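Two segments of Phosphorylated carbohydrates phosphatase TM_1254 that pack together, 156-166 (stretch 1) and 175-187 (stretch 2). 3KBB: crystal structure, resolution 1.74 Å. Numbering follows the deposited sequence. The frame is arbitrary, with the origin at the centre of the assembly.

Stretch 1 156-166: VPEKVVVFEDS
Stretch 2, residues 175-187: SAGIERIYGVVHS

Adjacent parallel strands are joined by side chains on both sheet faces and by a backbone ladder, as this phosphatase illustrates; the two stretches bury 718 Å² between them. At the apolar centre, Val162 (chi1 t) shares a face with Ile181 (m, t), and its CG2 lies 3.7 Å from CG2 of Ile178 (m, t). The same Ile178 CG2 meets Val160 CG2 (m) at 3.7 Å, while Ile178 CG1 reaches Pro157 CB at 3.6 Å. Branched Val and Ile suit extended backbone and bring no polar side-chain group into this buried space. On the other face, Phe163 and Tyr182, both chi1 m, lie with ring planes 21° apart but slid, centroids 5.4 Å apart; Phe163 CD1 touches Tyr182 CB at 3.6 Å. Val161 CG1 (t) packs against the Tyr182 ring edge, 3.7 Å from CD2.

Strand 160-164 and the strand ending at Val184, both extended, run parallel at 19°, pairing Val162 with Ile181, Phe163 with Tyr182 and Glu164 with Gly183. Four hydrogen bonds fix this register: Val162 N–Arg180 O (2.9 Å), Tyr182 N–Val162 O (2.8 Å), Glu164 N–Tyr182 O (2.9 Å) and Val184 N–Glu164 O (2.7 Å).

Gly177 (phi 95°, psi 7°) closes a helix in a Schellman motif, where a CB would jam against the preceding carbonyl. Water completes the polar edge: one molecule links Pro157 O and Val160 O to Arg180 N, another Asp165 O to Val184 O.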

# COMPACT_ATOMS: atom_id res chain seq x y z
N VAL A 156 -19.40 13.23 -0.65
CA VAL A 156 -18.65 14.48 -0.84
C VAL A 156 -17.31 14.39 -0.09
O VAL A 156 -17.26 13.73 0.93
CB VAL A 156 -19.48 15.69 -0.32
CG1 VAL A 156 -20.86 15.70 -1.03
CG2 VAL A 156 -19.71 15.57 1.13
N PRO A 157 -16.25 15.01 -0.62
CA PRO A 157 -14.95 14.84 0.05
C PRO A 157 -14.86 15.38 1.48
O PRO A 157 -14.05 14.87 2.26
CB PRO A 157 -13.95 15.53 -0.88
CG PRO A 157 -14.75 16.41 -1.76
CD PRO A 157 -16.15 15.84 -1.83
N GLU A 158 -15.68 16.36 1.84
CA GLU A 158 -15.61 16.90 3.19
C GLU A 158 -16.22 15.95 4.23
O GLU A 158 -16.15 16.22 5.42
CB GLU A 158 -16.26 18.30 3.28
CG GLU A 158 -17.74 18.32 2.96
CD GLU A 158 -18.04 18.52 1.48
OE1 GLU A 158 -17.16 18.28 0.61
OE2 GLU A 158 -19.18 18.92 1.17
N LYS A 159 -16.83 14.86 3.77
CA LYS A 159 -17.41 13.84 4.65
C LYS A 159 -16.68 12.49 4.65
O LYS A 159 -17.24 11.48 5.10
CB LYS A 159 -18.90 13.67 4.39
CG LYS A 159 -19.69 14.97 4.66
CD LYS A 159 -21.18 14.71 4.47
CE LYS A 159 -22.00 15.99 4.59
NZ LYS A 159 -23.44 15.62 4.41
N VAL A 160 -15.42 12.49 4.20
CA VAL A 160 -14.59 11.26 4.24
C VAL A 160 -13.32 11.51 5.05
O VAL A 160 -12.83 12.66 5.17
CB VAL A 160 -14.23 10.71 2.82
CG1 VAL A 160 -15.53 10.61 1.97
CG2 VAL A 160 -13.21 11.61 2.13
N VAL A 161 -12.80 10.43 5.59
CA VAL A 161 -11.47 10.44 6.23
C VAL A 161 -10.60 9.47 5.42
O VAL A 161 -11.08 8.42 5.01
CB VAL A 161 -11.55 9.92 7.68
CG1 VAL A 161 -10.13 9.82 8.29
CG2 VAL A 161 -12.37 10.86 8.51
N VAL A 162 -9.34 9.84 5.16
CA VAL A 162 -8.44 8.98 4.38
C VAL A 162 -7.24 8.61 5.24
O VAL A 162 -6.75 9.47 5.97
CB VAL A 162 -7.94 9.78 3.13
CG1 VAL A 162 -6.76 9.04 2.40
CG2 VAL A 162 -9.07 9.97 2.13
N PHE A 163 -6.76 7.38 5.13
CA PHE A 163 -5.51 6.93 5.77
C PHE A 163 -4.53 6.58 4.66
O PHE A 163 -4.73 5.60 3.88
CB PHE A 163 -5.78 5.74 6.70
CG PHE A 163 -6.56 6.14 7.91
CD1 PHE A 163 -5.90 6.71 9.01
CD2 PHE A 163 -7.96 6.06 7.92
CE1 PHE A 163 -6.63 7.14 10.11
CE2 PHE A 163 -8.71 6.52 9.01
CZ PHE A 163 -8.04 7.08 10.12
N GLU A 164 -3.48 7.39 4.57
CA GLU A 164 -2.57 7.30 3.47
C GLU A 164 -1.15 7.12 3.99
O GLU A 164 -0.88 7.43 5.11
CB GLU A 164 -2.65 8.55 2.59
CG GLU A 164 -3.35 8.31 1.22
CD GLU A 164 -2.57 7.38 0.27
OE1 GLU A 164 -1.44 6.99 0.60
OE2 GLU A 164 -3.09 7.02 -0.80
N ASP A 165 -0.23 6.63 3.17
CA ASP A 165 1.10 6.34 3.70
C ASP A 165 2.22 6.85 2.78
O ASP A 165 3.40 6.63 3.06
CB ASP A 165 1.26 4.87 4.03
CG ASP A 165 1.72 4.05 2.84
OD1 ASP A 165 1.23 4.30 1.72
OD2 ASP A 165 2.66 3.19 3.02
N SER A 166 1.85 7.49 1.68
CA SER A 166 2.91 8.10 0.81
C SER A 166 2.64 9.57 0.48
O SER A 166 1.49 10.02 0.47
CB SER A 166 3.03 7.31 -0.48
OG SER A 166 1.96 7.59 -1.36
N SER A 175 -5.69 16.82 -3.56
CA SER A 175 -6.10 17.36 -4.87
C SER A 175 -7.51 16.99 -5.28
O SER A 175 -8.13 17.76 -6.02
CB SER A 175 -5.10 17.00 -5.98
OG SER A 175 -3.85 17.62 -5.75
N ALA A 176 -8.04 15.87 -4.76
CA ALA A 176 -9.42 15.45 -4.96
C ALA A 176 -10.39 16.21 -4.06
O ALA A 176 -11.58 15.98 -4.13
CB ALA A 176 -9.57 13.93 -4.73
N GLY A 177 -9.87 17.08 -3.21
CA GLY A 177 -10.69 17.93 -2.34
C GLY A 177 -10.93 17.42 -0.93
O GLY A 177 -11.69 18.02 -0.16
N ILE A 178 -10.25 16.31 -0.58
CA ILE A 178 -10.38 15.69 0.73
C ILE A 178 -9.40 16.37 1.71
O ILE A 178 -8.19 16.45 1.46
CB ILE A 178 -10.05 14.19 0.65
CG1 ILE A 178 -11.05 13.49 -0.29
CG2 ILE A 178 -10.09 13.54 2.10
CD1 ILE A 178 -10.66 12.04 -0.63
N GLU A 179 -9.94 16.84 2.83
CA GLU A 179 -9.11 17.54 3.83
C GLU A 179 -8.61 16.66 4.97
O GLU A 179 -7.48 16.82 5.46
CB GLU A 179 -9.86 18.76 4.37
CG GLU A 179 -9.88 19.91 3.33
CD GLU A 179 -8.50 20.44 2.97
OE1 GLU A 179 -7.79 20.95 3.87
OE2 GLU A 179 -8.13 20.37 1.78
N ARG A 180 -9.47 15.74 5.42
CA ARG A 180 -9.13 14.89 6.56
C ARG A 180 -8.29 13.69 6.16
O ARG A 180 -8.83 12.57 5.99
CB ARG A 180 -10.36 14.44 7.35
CG ARG A 180 -11.28 15.56 7.80
CD ARG A 180 -12.34 14.98 8.74
NE ARG A 180 -13.20 16.03 9.26
CZ ARG A 180 -13.21 16.46 10.52
NH1 ARG A 180 -12.39 15.92 11.43
NH2 ARG A 180 -14.05 17.43 10.87
N ILE A 181 -6.99 13.93 5.98
CA ILE A 181 -6.04 12.88 5.56
C ILE A 181 -5.05 12.61 6.68
O ILE A 181 -4.39 13.55 7.15
CB ILE A 181 -5.24 13.35 4.31
CG1 ILE A 181 -6.22 13.69 3.17
CG2 ILE A 181 -4.23 12.25 3.86
CD1 ILE A 181 -5.56 14.54 2.13
N TYR A 182 -4.99 11.36 7.15
CA TYR A 182 -4.04 10.99 8.19
C TYR A 182 -2.87 10.29 7.52
O TYR A 182 -3.07 9.45 6.62
CB TYR A 182 -4.68 10.06 9.22
CG TYR A 182 -5.64 10.82 10.12
CD1 TYR A 182 -5.22 11.33 11.35
CD2 TYR A 182 -6.94 11.08 9.70
CE1 TYR A 182 -6.09 12.06 12.16
CE2 TYR A 182 -7.84 11.79 10.49
CZ TYR A 182 -7.41 12.31 11.71
OH TYR A 182 -8.26 13.02 12.53
N GLY A 183 -1.66 10.62 7.93
CA GLY A 183 -0.50 9.95 7.40
C GLY A 183 -0.10 8.79 8.29
O GLY A 183 0.17 8.96 9.48
N VAL A 184 -0.05 7.59 7.71
CA VAL A 184 0.24 6.37 8.46
C VAL A 184 1.72 6.06 8.38
O VAL A 184 2.28 5.98 7.28
CB VAL A 184 -0.59 5.15 7.91
CG1 VAL A 184 -0.20 3.88 8.70
CG2 VAL A 184 -2.06 5.46 8.11
N VAL A 185 2.37 5.91 9.54
CA VAL A 185 3.82 5.80 9.58
C VAL A 185 4.23 4.53 10.27
O VAL A 185 3.45 3.92 10.99
CB VAL A 185 4.44 7.02 10.33
CG1 VAL A 185 4.23 8.29 9.55
CG2 VAL A 185 3.86 7.13 11.70
N HIS A 186 5.50 4.15 10.10
CA HIS A 186 5.93 2.84 10.53
C HIS A 186 7.13 2.78 11.44
O HIS A 186 7.47 1.70 11.92
CB HIS A 186 6.19 2.02 9.28
CG HIS A 186 4.99 1.97 8.39
ND1 HIS A 186 3.84 1.30 8.75
CD2 HIS A 186 4.74 2.56 7.20
CE1 HIS A 186 2.93 1.46 7.80
NE2 HIS A 186 3.45 2.23 6.85
N SER A 187 7.73 3.93 11.70
CA SER A 187 9.02 3.94 12.40
C SER A 187 9.09 5.08 13.38
O SER A 187 8.11 5.79 13.60
CB SER A 187 10.16 4.02 11.38
OG SER A 187 10.35 5.36 10.92
O HOH W 1 -12.32 15.40 4.50
O HOH W 2 -13.50 17.09 6.19
O HOH W 3 4.48 6.01 5.55